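PDB 2Q01: uronate isomerase from Caulobacter crescentus, which interconverts D-glucuronate and D-fructuronate, and D-galacturonate and D-tagaturonate, as an isomerase of pentose and glucuronate metabolism. Local coordinates for residues Glu176-His181 and Arg239-Asp244; Ser230-His235 and Leu292-Lys297; Trp116-His121 and His429-Arg434. All coordinates share one frame; numbering follows the deposited sequence.

Interaction 1: residues Glu176-His181 and Arg239-Asp244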
loop_
_atom_site.group_PDB
_atom_site.type_symbol
_atom_site.label_atom_id
_atom_site.label_comp_id
_atom_site.label_asym_id
_atom_site.label_seq_id
_atom_site.Cartn_x
_atom_site.Cartn_y
_atom_site.Cartn_z
ATOM N N GLU B 176 15.251 20.054 -29.681
ATOM C CA GLU B 176 15.502 19.171 -30.838
ATOM C C GLU B 176 14.570 19.424 -32.027
ATOM O O GLU B 176 13.492 20.007 -31.862
ATOM C CB GLU B 176 15.521 17.688 -30.443
ATOM C CG GLU B 176 14.858 17.362 -29.113
ATOM C CD GLU B 176 15.206 15.972 -28.609
ATOM O OE1 GLU B 176 16.145 15.352 -29.153
ATOM O OE2 GLU B 176 14.538 15.499 -27.666
ATOM N N SER B 177 15.002 18.987 -33.215
ATOM C CA SER B 177 14.247 19.222 -34.447
ATOM C C SER B 177 13.155 18.182 -34.676
ATOM O O SER B 177 13.259 17.035 -34.230
ATOM C CB SER B 177 15.179 19.288 -35.664
ATOM O OG SER B 177 15.649 18.004 -36.034
ATOM N N LEU B 178 12.106 18.603 -35.377
ATOM C CA LEU B 178 11.007 17.720 -35.754
ATOM C C LEU B 178 11.172 17.281 -37.217
ATOM O O LEU B 178 10.200 17.116 -37.968
ATOM C CB LEU B 178 9.668 18.409 -35.496
ATOM C CG LEU B 178 9.423 18.788 -34.034
ATOM C CD1 LEU B 178 8.161 19.604 -33.912
ATOM C CD2 LEU B 178 9.355 17.545 -33.153
ATOM N N GLN B 179 12.439 17.102 -37.578
ATOM C CA GLN B 179 12.922 16.686 -38.887
ATOM C C GLN B 179 12.247 15.407 -39.393
ATOM O O GLN B 179 11.716 15.367 -40.503
ATOM C CB GLN B 179 14.428 16.445 -38.747
ATOM C CG GLN B 179 15.234 16.383 -40.022
ATOM C CD GLN B 179 16.692 16.034 -39.763
ATOM O OE1 GLN B 179 17.402 15.589 -40.665
ATOM N NE2 GLN B 179 17.143 16.229 -38.525
ATOM N N HIS B 180 12.274 14.370 -38.563
ATOM C CA HIS B 180 11.835 13.042 -38.967
ATOM C C HIS B 180 10.322 12.914 -39.014
ATOM O O HIS B 180 9.795 12.090 -39.749
ATOM C CB HIS B 180 12.451 11.985 -38.054
ATOM C CG HIS B 180 13.943 12.047 -38.004
ATOM N ND1 HIS B 180 14.736 11.717 -39.081
ATOM C CD2 HIS B 180 14.788 12.427 -37.017
ATOM C CE1 HIS B 180 16.006 11.881 -38.756
ATOM N NE2 HIS B 180 16.064 12.311 -37.509
ATOM N N HIS B 181 9.634 13.745 -38.239
ATOM C CA HIS B 181 8.181 13.802 -38.276
ATOM C C HIS B 181 7.673 14.467 -39.543
ATOM O O HIS B 181 6.658 14.047 -40.092
ATOM C CB HIS B 181 7.651 14.544 -37.057
ATOM C CG HIS B 181 7.848 13.802 -35.778
ATOM N ND1 HIS B 181 9.008 13.893 -35.042
ATOM C CD2 HIS B 181 7.043 12.942 -35.115
ATOM C CE1 HIS B 181 8.900 13.135 -33.968
ATOM N NE2 HIS B 181 7.722 12.539 -33.992
ATOM N N ARG B 239 5.935 24.892 -28.924
ATOM C CA ARG B 239 4.699 24.145 -28.747
ATOM C C ARG B 239 3.842 24.160 -30.005
ATOM O O ARG B 239 3.288 23.126 -30.382
ATOM C CB ARG B 239 3.909 24.678 -27.557
ATOM C CG ARG B 239 4.372 24.109 -26.234
ATOM C CD ARG B 239 3.898 24.956 -25.071
ATOM N NE ARG B 239 2.466 24.809 -24.838
ATOM C CZ ARG B 239 1.938 24.065 -23.868
ATOM N NH1 ARG B 239 2.717 23.395 -23.031
ATOM N NH2 ARG B 239 0.624 23.997 -23.732
ATOM N N GLN B 240 3.757 25.325 -30.650
ATOM C CA GLN B 240 3.046 25.482 -31.919
ATOM C C GLN B 240 3.621 24.584 -33.009
ATOM O O GLN B 240 2.869 23.954 -33.750
ATOM C CB GLN B 240 3.060 26.949 -32.375
ATOM C CG GLN B 240 2.081 27.269 -33.501
ATOM C CD GLN B 240 0.676 26.744 -33.231
ATOM O OE1 GLN B 240 0.044 27.096 -32.227
ATOM N NE2 GLN B 240 0.184 25.891 -34.126
ATOM N N ALA B 241 4.951 24.529 -33.087
ATOM C CA ALA B 241 5.665 23.655 -34.018
ATOM C C ALA B 241 5.376 22.172 -33.780
ATOM O O ALA B 241 5.355 21.387 -34.724
ATOM C CB ALA B 241 7.161 23.915 -33.941
ATOM N N PHE B 242 5.162 21.802 -32.519
ATOM C CA PHE B 242 4.832 20.427 -32.147
ATOM C C PHE B 242 3.397 20.082 -32.540
ATOM O O PHE B 242 3.141 18.998 -33.058
ATOM C CB PHE B 242 5.046 20.206 -30.649
ATOM C CG PHE B 242 6.465 19.860 -30.270
ATOM C CD1 PHE B 242 7.500 20.776 -30.434
ATOM C CD2 PHE B 242 6.761 18.621 -29.710
ATOM C CE1 PHE B 242 8.806 20.463 -30.069
ATOM C CE2 PHE B 242 8.064 18.295 -29.341
ATOM C CZ PHE B 242 9.088 19.216 -29.525
ATOM N N ILE B 243 2.478 21.014 -32.290
ATOM C CA ILE B 243 1.079 20.923 -32.723
ATOM C C ILE B 243 0.972 20.712 -34.236
ATOM O O ILE B 243 0.231 19.835 -34.699
ATOM C CB ILE B 243 0.286 22.187 -32.289
ATOM C CG1 ILE B 243 0.091 22.177 -30.777
ATOM C CG2 ILE B 243 -1.080 22.273 -32.978
ATOM C CD1 ILE B 243 -0.114 23.530 -30.182
ATOM N N ASP B 244 1.739 21.504 -34.986
ATOM C CA ASP B 244 1.828 21.389 -36.441
ATOM C C ASP B 244 2.426 20.054 -36.891
ATOM O O ASP B 244 2.179 19.604 -38.012
ATOM C CB ASP B 244 2.643 22.551 -37.019
ATOM C CG ASP B 244 1.944 23.895 -36.874
ATOM O OD1 ASP B 244 2.644 24.928 -36.927
ATOM O OD2 ASP B 244 0.704 23.927 -36.711
#
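Leu178, the N-cap residue of helix 179-186, reaches across to Phe242 and Ala241 in the C-terminal part of helix 228-244, and the contact is almost wholly its work. The first component is CH-pi. Methyl CD1 of Leu178 rests over one face of the Phe242 ring, 4.0 Å from its centroid and 23° off the normal, displaced toward the rim on the CD1 side. The two side chains cross at about a right angle. With CG anti to the carbonyl carbon (chi1 -61°), Leu178 spreads its branches along the ring, and CD2 comes to 4.0 Å from Phe242 CZ.

The second component is apolar packing of Leu178 CD1 on Ala241 CB at 4.4 Å. The same Leu178 CD1 also makes van der Waals contact with the backbone carbonyl at Ala241 O, 3.4 Å away, so one methyl bridges ring and helix surface. Cutting Phe242 back to an alanine is likely to leave both Leu178 methyls without the ring they rest on, opening a gap beside the helix.

A weak hydrogen bond also runs between Glu176 O and Arg238 NH1. Phe242 is also braced edge-to-face by Tyr197 and touches Thr195, both just after strand 192-194, while Arg239 salt-bridges Asp302 of helix 281-302. The contact thus joins the connection between strand 165-169 and helix 179-186 to the C-terminal part of helix 228-244.

Interaction 2: residues Ser230-His235 and Leu292-Lys297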
loop_
_atom_site.group_PDB
_atom_site.type_symbol
_atom_site.label_atom_id
_atom_site.label_comp_id
_atom_site.label_asym_id
_atom_site.label_seq_id
_atom_site.Cartn_x
_atom_site.Cartn_y
_atom_site.Cartn_z
ATOM N N SER B 230 10.705 36.314 -23.271
ATOM C CA SER B 230 11.046 35.684 -24.545
ATOM C C SER B 230 11.477 34.218 -24.403
ATOM O O SER B 230 11.625 33.515 -25.402
ATOM C CB SER B 230 12.088 36.508 -25.307
ATOM O OG SER B 230 13.258 36.704 -24.541
ATOM N N TYR B 231 11.687 33.772 -23.166
ATOM C CA TYR B 231 11.857 32.351 -22.860
ATOM C C TYR B 231 10.479 31.702 -22.950
ATOM O O TYR B 231 10.325 30.590 -23.466
ATOM C CB TYR B 231 12.464 32.178 -21.464
ATOM C CG TYR B 231 12.380 30.783 -20.875
ATOM C CD1 TYR B 231 13.336 29.810 -21.187
ATOM C CD2 TYR B 231 11.365 30.446 -19.975
ATOM C CE1 TYR B 231 13.269 28.539 -20.638
ATOM C CE2 TYR B 231 11.286 29.173 -19.426
ATOM C CZ TYR B 231 12.241 28.229 -19.757
ATOM O OH TYR B 231 12.165 26.972 -19.211
ATOM N N LEU B 232 9.482 32.423 -22.448
ATOM C CA LEU B 232 8.092 32.010 -22.538
ATOM C C LEU B 232 7.571 32.041 -23.972
ATOM O O LEU B 232 6.817 31.149 -24.371
ATOM C CB LEU B 232 7.215 32.871 -21.628
ATOM C CG LEU B 232 7.377 32.678 -20.120
ATOM C CD1 LEU B 232 6.307 33.462 -19.390
ATOM C CD2 LEU B 232 7.316 31.202 -19.748
ATOM N N GLU B 233 7.978 33.052 -24.742
ATOM C CA GLU B 233 7.671 33.105 -26.176
ATOM C C GLU B 233 8.303 31.963 -26.956
ATOM O O GLU B 233 7.707 31.455 -27.900
ATOM C CB GLU B 233 8.086 34.438 -26.803
ATOM C CG GLU B 233 6.917 35.373 -27.088
ATOM C CD GLU B 233 5.876 34.760 -28.016
ATOM O OE1 GLU B 233 6.256 34.274 -29.104
ATOM O OE2 GLU B 233 4.676 34.769 -27.657
ATOM N N ALA B 234 9.506 31.569 -26.549
ATOM C CA ALA B 234 10.207 30.447 -27.157
ATOM C C ALA B 234 9.498 29.120 -26.902
ATOM O O ALA B 234 9.539 28.230 -27.744
ATOM C CB ALA B 234 11.632 30.390 -26.656
ATOM N N HIS B 235 8.850 28.996 -25.745
ATOM C CA HIS B 235 8.054 27.813 -25.421
ATOM C C HIS B 235 6.761 27.758 -26.223
ATOM O O HIS B 235 6.340 26.682 -26.646
ATOM C CB HIS B 235 7.718 27.778 -23.938
ATOM C CG HIS B 235 8.747 27.097 -23.094
ATOM N ND1 HIS B 235 9.023 25.751 -23.200
ATOM C CD2 HIS B 235 9.534 27.564 -22.098
ATOM C CE1 HIS B 235 9.954 25.422 -22.323
ATOM N NE2 HIS B 235 10.279 26.504 -21.639
ATOM N N LEU B 292 5.305 24.258 -14.292
ATOM C CA LEU B 292 4.145 23.374 -14.425
ATOM C C LEU B 292 2.878 24.191 -14.617
ATOM O O LEU B 292 2.071 23.890 -15.495
ATOM C CB LEU B 292 3.999 22.434 -13.221
ATOM C CG LEU B 292 4.728 21.085 -13.286
ATOM C CD1 LEU B 292 4.232 20.146 -12.191
ATOM C CD2 LEU B 292 4.584 20.418 -14.658
ATOM N N THR B 293 2.732 25.241 -13.811
ATOM C CA THR B 293 1.618 26.189 -13.924
ATOM C C THR B 293 1.687 26.995 -15.222
ATOM O O THR B 293 0.666 27.283 -15.839
ATOM C CB THR B 293 1.596 27.137 -12.714
ATOM O OG1 THR B 293 1.414 26.364 -11.526
ATOM C CG2 THR B 293 0.465 28.167 -12.804
ATOM N N GLU B 294 2.902 27.331 -15.641
ATOM C CA GLU B 294 3.100 28.145 -16.824
ATOM C C GLU B 294 2.721 27.380 -18.086
ATOM O O GLU B 294 2.121 27.953 -18.994
ATOM C CB GLU B 294 4.539 28.661 -16.879
ATOM C CG GLU B 294 4.664 30.076 -17.433
ATOM C CD GLU B 294 4.028 31.149 -16.550
ATOM O OE1 GLU B 294 3.364 32.055 -17.100
ATOM O OE2 GLU B 294 4.194 31.098 -15.315
ATOM N N MET B 295 3.032 26.079 -18.112
ATOM C CA MET B 295 2.672 25.199 -19.235
ATOM C C MET B 295 1.167 24.980 -19.319
ATOM O O MET B 295 0.628 24.773 -20.403
ATOM C CB MET B 295 3.372 23.836 -19.134
ATOM C CG MET B 295 4.892 23.836 -19.287
ATOM S SD MET B 295 5.522 24.114 -20.941
ATOM C CE MET B 295 6.069 25.807 -20.829
ATOM N N ALA B 296 0.502 25.013 -18.167
ATOM C CA ALA B 296 -0.943 24.848 -18.079
ATOM C C ALA B 296 -1.664 26.099 -18.553
ATOM O O ALA B 296 -2.740 26.009 -19.137
ATOM C CB ALA B 296 -1.339 24.532 -16.667
ATOM N N LYS B 297 -1.065 27.259 -18.289
ATOM C CA LYS B 297 -1.549 28.547 -18.786
ATOM C C LYS B 297 -1.417 28.676 -20.309
ATOM O O LYS B 297 -2.210 29.369 -20.949
ATOM C CB LYS B 297 -0.797 29.695 -18.101
ATOM C CG LYS B 297 -1.235 29.953 -16.664
ATOM C CD LYS B 297 -0.757 31.303 -16.155
ATOM C CE LYS B 297 0.563 31.197 -15.431
ATOM N NZ LYS B 297 1.007 32.518 -14.909
#
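Two helices that precede adjacent parallel strands of a TIM-barrel fold meet here, helix 228-244 leading into strand 249-252 and helix 281-302 into strand 305-308, and the meeting rests on two pairs, His235 with Met295 and Leu232 with Glu294. The Met295 side chain bends at chi2 (-73°) and again at chi3, which brings its terminal methyl over the imidazole. Met295 CE sits 3.9 Å from the centroid of the His235 ring and 17° off its normal, a CH-pi contact nearest CG and ND1. The sulfur follows at a greater distance, with Met295 SD 4.9 Å from the His235 centroid in an oblique position.

What makes this imidazole a firm platform is its polar rim. His235 NE2 donates to Tyr231 OH one turn earlier at 3.1 Å, nearly straight at 168° and within the ring plane, and ND1 is hydrogen-bonded to Tyr197 OH. With both nitrogens engaged, ring rotation is likely to be fixed. Tyr231 OH has a further partner in Val202 O.

The second pair is aliphatic. Leu232 CD2 packs on Glu294 CG at 3.7 Å, the side chains crossing at about a right angle, while the carboxylate turns to polar partners: OE2 bonds to Gln290 NE2, and Glu294 OE1 forms a salt bridge with Lys297 NZ, whose hydrogen bond is weak at 3.3 Å. A glutamate thus lends its methylene to the apolar interface. Met298 extends the same seam, touching both Leu232 and His235. Such side-by-side packing of helices that lead into adjacent parallel strands characterises the outer layer of a TIM barrel.

Interaction 3: residues Trp116-His121 and His429-Arg434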
loop_
_atom_site.group_PDB
_atom_site.type_symbol
_atom_site.label_atom_id
_atom_site.label_comp_id
_atom_site.label_asym_id
_atom_site.label_seq_id
_atom_site.Cartn_x
_atom_site.Cartn_y
_atom_site.Cartn_z
ATOM N N TRP B 116 8.729 -11.683 -19.271
ATOM C CA TRP B 116 8.491 -13.056 -19.692
ATOM C C TRP B 116 7.306 -13.069 -20.648
ATOM O O TRP B 116 7.360 -13.697 -21.702
ATOM C CB TRP B 116 8.192 -13.931 -18.474
ATOM C CG TRP B 116 8.102 -15.409 -18.740
ATOM C CD1 TRP B 116 9.096 -16.326 -18.577
ATOM C CD2 TRP B 116 6.949 -16.140 -19.186
ATOM N NE1 TRP B 116 8.643 -17.581 -18.900
ATOM C CE2 TRP B 116 7.330 -17.498 -19.278
ATOM C CE3 TRP B 116 5.632 -15.780 -19.520
ATOM C CZ2 TRP B 116 6.442 -18.502 -19.691
ATOM C CZ3 TRP B 116 4.751 -16.777 -19.927
ATOM C CH2 TRP B 116 5.162 -18.125 -20.009
ATOM N N VAL B 117 6.246 -12.361 -20.269
ATOM C CA VAL B 117 5.036 -12.260 -21.075
ATOM C C VAL B 117 5.287 -11.515 -22.397
ATOM O O VAL B 117 4.890 -12.004 -23.456
ATOM C CB VAL B 117 3.862 -11.616 -20.274
ATOM C CG1 VAL B 117 2.638 -11.440 -21.145
ATOM C CG2 VAL B 117 3.499 -12.463 -19.050
ATOM N N TRP B 118 5.970 -10.367 -22.337
ATOM C CA TRP B 118 6.184 -9.533 -23.532
ATOM C C TRP B 118 7.118 -10.166 -24.554
ATOM O O TRP B 118 6.820 -10.159 -25.742
ATOM C CB TRP B 118 6.709 -8.136 -23.183
ATOM C CG TRP B 118 5.856 -7.337 -22.246
ATOM C CD1 TRP B 118 4.489 -7.281 -22.210
ATOM C CD2 TRP B 118 6.321 -6.447 -21.225
ATOM N NE1 TRP B 118 4.075 -6.426 -21.216
ATOM C CE2 TRP B 118 5.178 -5.899 -20.595
ATOM C CE3 TRP B 118 7.595 -6.067 -20.771
ATOM C CZ2 TRP B 118 5.270 -4.988 -19.536
ATOM C CZ3 TRP B 118 7.686 -5.163 -19.716
ATOM C CH2 TRP B 118 6.529 -4.635 -19.109
ATOM N N LEU B 119 8.242 -10.706 -24.089
ATOM C CA LEU B 119 9.229 -11.310 -24.978
ATOM C C LEU B 119 8.760 -12.612 -25.601
ATOM O O LEU B 119 9.056 -12.869 -26.767
ATOM C CB LEU B 119 10.561 -11.536 -24.263
ATOM C CG LEU B 119 11.532 -10.363 -24.144
ATOM C CD1 LEU B 119 12.697 -10.791 -23.286
ATOM C CD2 LEU B 119 12.013 -9.905 -25.512
ATOM N N ASN B 120 8.028 -13.423 -24.839
ATOM C CA ASN B 120 7.453 -14.651 -25.390
ATOM C C ASN B 120 6.310 -14.393 -26.368
ATOM O O ASN B 120 6.070 -15.205 -27.256
ATOM C CB ASN B 120 7.033 -15.630 -24.289
ATOM C CG ASN B 120 8.230 -16.306 -23.616
ATOM O OD1 ASN B 120 9.223 -16.647 -24.266
ATOM N ND2 ASN B 120 8.129 -16.511 -22.309
ATOM N N HIS B 121 5.621 -13.263 -26.203
ATOM C CA HIS B 121 4.668 -12.771 -27.196
ATOM C C HIS B 121 5.414 -12.426 -28.484
ATOM O O HIS B 121 4.989 -12.817 -29.565
ATOM C CB HIS B 121 3.903 -11.559 -26.649
ATOM C CG HIS B 121 2.824 -11.037 -27.556
ATOM N ND1 HIS B 121 1.497 -11.005 -27.184
ATOM C CD2 HIS B 121 2.878 -10.487 -28.794
ATOM C CE1 HIS B 121 0.778 -10.484 -28.163
ATOM N NE2 HIS B 121 1.591 -10.164 -29.153
ATOM N N HIS B 429 0.199 -3.929 -25.326
ATOM C CA HIS B 429 -1.213 -3.597 -25.487
ATOM C C HIS B 429 -2.125 -4.800 -25.307
ATOM O O HIS B 429 -3.230 -4.651 -24.802
ATOM C CB HIS B 429 -1.471 -2.924 -26.833
ATOM C CG HIS B 429 -1.348 -1.435 -26.784
ATOM N ND1 HIS B 429 -0.136 -0.787 -26.858
ATOM C CD2 HIS B 429 -2.285 -0.468 -26.653
ATOM C CE1 HIS B 429 -0.331 0.517 -26.778
ATOM N NE2 HIS B 429 -1.626 0.737 -26.657
ATOM N N ASP B 430 -1.654 -5.983 -25.703
ATOM C CA ASP B 430 -2.378 -7.231 -25.461
ATOM C C ASP B 430 -2.525 -7.535 -23.972
ATOM O O ASP B 430 -3.603 -7.940 -23.529
ATOM C CB ASP B 430 -1.706 -8.410 -26.161
ATOM C CG ASP B 430 -2.639 -9.590 -26.316
ATOM O OD1 ASP B 430 -2.501 -10.574 -25.560
ATOM O OD2 ASP B 430 -3.533 -9.518 -27.181
ATOM N N VAL B 431 -1.443 -7.343 -23.212
ATOM C CA VAL B 431 -1.452 -7.503 -21.749
ATOM C C VAL B 431 -2.465 -6.551 -21.102
ATOM O O VAL B 431 -3.229 -6.955 -20.228
ATOM C CB VAL B 431 -0.035 -7.277 -21.149
ATOM C CG1 VAL B 431 -0.058 -7.183 -19.620
ATOM C CG2 VAL B 431 0.895 -8.368 -21.575
ATOM N N ALA B 432 -2.478 -5.299 -21.559
ATOM C CA ALA B 432 -3.439 -4.294 -21.085
ATOM C C ALA B 432 -4.874 -4.744 -21.294
ATOM O O ALA B 432 -5.707 -4.612 -20.403
ATOM C CB ALA B 432 -3.209 -2.981 -21.794
ATOM N N ARG B 433 -5.142 -5.288 -22.477
ATOM C CA ARG B 433 -6.480 -5.745 -22.857
ATOM C C ARG B 433 -6.971 -6.972 -22.077
ATOM O O ARG B 433 -8.149 -7.044 -21.730
ATOM C CB ARG B 433 -6.533 -5.973 -24.364
ATOM C CG ARG B 433 -6.421 -4.669 -25.147
ATOM C CD ARG B 433 -6.081 -4.870 -26.616
ATOM N NE ARG B 433 -5.937 -3.568 -27.266
ATOM C CZ ARG B 433 -5.943 -3.355 -28.579
ATOM N NH1 ARG B 433 -6.078 -4.359 -29.437
ATOM N NH2 ARG B 433 -5.818 -2.119 -29.034
ATOM N N ARG B 434 -6.068 -7.904 -21.772
ATOM C CA ARG B 434 -6.407 -9.108 -21.005
ATOM C C ARG B 434 -6.651 -8.830 -19.536
ATOM O O ARG B 434 -7.567 -9.404 -18.944
ATOM C CB ARG B 434 -5.309 -10.161 -21.135
ATOM C CG ARG B 434 -5.196 -10.722 -22.524
ATOM C CD ARG B 434 -4.095 -11.743 -22.653
ATOM N NE ARG B 434 -4.154 -12.329 -23.984
ATOM C CZ ARG B 434 -4.744 -13.484 -24.269
ATOM N NH1 ARG B 434 -4.761 -13.914 -25.517
ATOM N NH2 ARG B 434 -5.296 -14.213 -23.308
HETATM O O HOH W 1 0.230 -11.192 -24.139
#
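Trp118 presents the NE1-CD1 edge of its indole to Val431, whose CG2 lies near the ring plane, 3.7 Å from NE1; Arg428 is its cation-pi partner. The Trp116 ring has Asn120 ND2 over the centre of one face and Val117 CG2 at its edge. The imidazole of His121 meets Asp430 obliquely, CE1 standing 3.8 Å from CB, with ring and carboxylate planes 56° apart. The TIM-barrel family fold here pairs helix 114-126, between strands 37-39 and 165-169 in the sequence, with helix 425-445; the axes of segments 116-121 and 429-434 lie at 123° and approach to 10.7 Å.

Val431 is shared by Trp118 and Val117: its CG2, anti to the carbonyl carbon, touches Val117 CG1 at 3.6 Å. Helix 425-445 also lies against strand 37-39 through His429 and Arg433, while Trp116 bonds to Glu453 of a second subunit.

Asp430 is bonded at both oxygens, OD2 to Tyr29 OH and OD1 to Arg13 in a salt bridge. Arg434 NE salt-bridges Asp430 OD1 from the syn side, 27° out of the carboxylate plane, at 2.9 Å. A water donates to Asp430 OD1 at 3.1 Å and bonds weakly, at 3.3 Å, to His121 ND1.

In the fold
Interactions 1 and 2 are neighbours, their centres about 17 Å apart, and share helix 228-244, which meets the 176-181 region near its C-terminal end and helix 281-302 further back. They touch where Arg239 NH2 packs 3.4 Å from Met295 O. Along the chain their segments alternate, so the two closures interlock. Interaction 3 lies on the opposite side of the chain's centre, with its centre about 32 Å from that of interaction 1 and about 39 Å from that of interaction 2. Its segments, 116-121 and 429-434, enclose both others in sequence. The two shorter closures join neighbouring helices on one side of the fold, while the longest ties early helix 114-126 to helix 425-445, late in the chain.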